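Local coordinates for protein probable oxidoreductase (Pseudomonas aeruginosa, PDB 4B7C) that is probably an NADP-dependent oxidoreductase of the medium-chain dehydrogenase/reductase family, with a Rossmann-fold cofactor domain beside a GroES-like domain, at residues B[149-154]-B[218-223]. Sequence-based numbering, arbitrary orientation.
Sequences NGETVV and GIDVFF
Val154 sits between Ile219 and Phe222 on one face of the sheet and touches each with a different methyl. Val154 CG2 lies against the branch of Ile219, 3.6 Å from Ile219 CG2, the two side chains crossing at about a right angle. Val154 CG1, anti to the backbone N (chi1 173°), instead reaches the ring of Phe222, 3.9 Å from Phe222 CD1. On the other face Val153 and Val221 lie side by side and point the same way.

Between these faces the backbones pair as parallel strands. Val154 N donates to Val221 O and Phe223 N to Val154 O, both at 2.8 Å and close to straight. Val154 O also meets the edge of the Phe222 ring, near its plane, 3.3 Å from Phe222 CD1.

Nearer the start of the strands the chain turns a corner at Asp220, and the pattern changes. Thr152 O is gripped by two successive amides, Asp220 N at 2.9 Å and Val221 N at 3.1 Å; the first bond is the more bent. The Asp220 side chain points across at the other strand, and Asp220 OD2, through its anti lone pair, accepts from Thr152 N at 2.8 Å, in place of a backbone carbonyl. Beyond it the carboxylates of Glu151 and Asp220 stack with planes 9° apart, a like-charge approach probably eased by Arg243, which forms a salt bridge with Glu151 OE1; Lys148 N also bonds that oxygen.

The pair joins the first and fourth strands of the six-stranded parallel Rossmann sheet, the neighbours at which the 3-2-1-4-5-6 order switches from one side of the first strand to the other. Strand 176-181 continues the sheet beyond 152-155, and 242-246 beyond 219-224. Helix 228-235 covers Ile219 and Phe222, while helix 161-172 packs on Phe223.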
loop_
_atom_site.group_PDB
_atom_site.type_symbol
_atom_site.label_atom_id
_atom_site.label_comp_id
_atom_site.label_asym_id
_atom_site.label_seq_id
_atom_site.Cartn_x
_atom_site.Cartn_y
_atom_site.Cartn_z
ATOM N N ASN B 149 -12.513 13.998 -11.924
ATOM C CA ASN B 149 -13.415 15.128 -11.662
ATOM C C ASN B 149 -14.350 14.821 -10.495
ATOM O O ASN B 149 -14.950 13.751 -10.431
ATOM C CB ASN B 149 -14.235 15.452 -12.912
ATOM C CG ASN B 149 -15.049 16.725 -12.787
ATOM O OD1 ASN B 149 -14.507 17.817 -12.605
ATOM N ND2 ASN B 149 -16.358 16.595 -12.936
ATOM N N GLY B 150 -14.429 15.746 -9.548
ATOM C CA GLY B 150 -15.337 15.617 -8.407
ATOM C C GLY B 150 -14.792 14.834 -7.228
ATOM O O GLY B 150 -15.396 14.816 -6.153
ATOM N N GLU B 151 -13.647 14.183 -7.409
ATOM C CA GLU B 151 -13.026 13.439 -6.307
ATOM C C GLU B 151 -12.393 14.385 -5.306
ATOM O O GLU B 151 -12.045 15.520 -5.632
ATOM C CB GLU B 151 -11.972 12.446 -6.814
ATOM C CG GLU B 151 -12.560 11.219 -7.502
ATOM C CD GLU B 151 -11.519 10.149 -7.822
ATOM O OE1 GLU B 151 -10.353 10.487 -8.113
ATOM O OE2 GLU B 151 -11.874 8.959 -7.788
ATOM N N THR B 152 -12.250 13.905 -4.080
ATOM C CA THR B 152 -11.602 14.666 -3.020
ATOM C C THR B 152 -10.143 14.244 -2.891
ATOM O O THR B 152 -9.828 13.074 -2.638
ATOM C CB THR B 152 -12.337 14.510 -1.670
ATOM O OG1 THR B 152 -13.650 15.076 -1.793
ATOM C CG2 THR B 152 -11.610 15.227 -0.563
ATOM N N VAL B 153 -9.264 15.219 -3.090
ATOM C CA VAL B 153 -7.831 15.028 -3.015
ATOM C C VAL B 153 -7.284 15.743 -1.803
ATOM O O VAL B 153 -7.470 16.953 -1.637
ATOM C CB VAL B 153 -7.128 15.563 -4.278
ATOM C CG1 VAL B 153 -5.624 15.375 -4.165
ATOM C CG2 VAL B 153 -7.667 14.850 -5.500
ATOM N N VAL B 154 -6.604 14.993 -0.948
ATOM C CA VAL B 154 -5.921 15.557 0.204
ATOM C C VAL B 154 -4.406 15.520 0.010
ATOM O O VAL B 154 -3.831 14.530 -0.473
ATOM C CB VAL B 154 -6.301 14.821 1.497
ATOM C CG1 VAL B 154 -5.457 15.313 2.661
ATOM C CG2 VAL B 154 -7.789 14.977 1.775
ATOM N N GLY B 218 -15.357 11.613 2.339
ATOM C CA GLY B 218 -14.135 10.821 2.419
ATOM C C GLY B 218 -13.028 11.299 1.484
ATOM O O GLY B 218 -13.195 12.272 0.739
ATOM N N ILE B 219 -11.888 10.613 1.541
ATOM C CA ILE B 219 -10.690 11.002 0.780
ATOM C C ILE B 219 -10.390 9.987 -0.341
ATOM O O ILE B 219 -10.146 8.817 -0.082
ATOM C CB ILE B 219 -9.466 11.139 1.705
ATOM C CG1 ILE B 219 -9.748 12.152 2.822
ATOM C CG2 ILE B 219 -8.223 11.556 0.916
ATOM C CD1 ILE B 219 -8.691 12.144 3.897
ATOM N N ASP B 220 -10.452 10.448 -1.586
ATOM C CA ASP B 220 -10.238 9.593 -2.767
ATOM C C ASP B 220 -8.772 9.448 -3.138
ATOM O O ASP B 220 -8.337 8.389 -3.588
ATOM C CB ASP B 220 -10.976 10.156 -3.974
ATOM C CG ASP B 220 -12.478 10.151 -3.783
ATOM O OD1 ASP B 220 -13.042 9.044 -3.654
ATOM O OD2 ASP B 220 -13.080 11.252 -3.753
ATOM N N VAL B 221 -8.029 10.541 -3.009
ATOM C CA VAL B 221 -6.588 10.527 -3.267
ATOM C C VAL B 221 -5.876 11.223 -2.141
ATOM O O VAL B 221 -6.226 12.353 -1.778
ATOM C CB VAL B 221 -6.202 11.215 -4.586
ATOM C CG1 VAL B 221 -4.685 11.231 -4.741
ATOM C CG2 VAL B 221 -6.867 10.531 -5.764
ATOM N N PHE B 222 -4.897 10.542 -1.571
ATOM C CA PHE B 222 -3.995 11.158 -0.616
ATOM C C PHE B 222 -2.593 11.220 -1.205
ATOM O O PHE B 222 -1.954 10.195 -1.493
ATOM C CB PHE B 222 -3.992 10.432 0.730
ATOM C CG PHE B 222 -3.061 11.033 1.747
ATOM C CD1 PHE B 222 -3.008 12.412 1.942
ATOM C CD2 PHE B 222 -2.241 10.236 2.521
ATOM C CE1 PHE B 222 -2.157 12.963 2.876
ATOM C CE2 PHE B 222 -1.390 10.781 3.463
ATOM C CZ PHE B 222 -1.341 12.148 3.635
ATOM N N PHE B 223 -2.123 12.449 -1.381
ATOM C CA PHE B 223 -0.772 12.735 -1.851
ATOM C C PHE B 223 0.071 12.974 -0.625
ATOM O O PHE B 223 -0.032 14.029 0.016
ATOM C CB PHE B 223 -0.784 13.974 -2.778
ATOM C CG PHE B 223 0.473 14.156 -3.597
ATOM C CD1 PHE B 223 1.684 14.436 -3.002
ATOM C CD2 PHE B 223 0.428 14.085 -4.982
ATOM C CE1 PHE B 223 2.829 14.610 -3.764
ATOM C CE2 PHE B 223 1.570 14.263 -5.746
ATOM C CZ PHE B 223 2.770 14.505 -5.139
#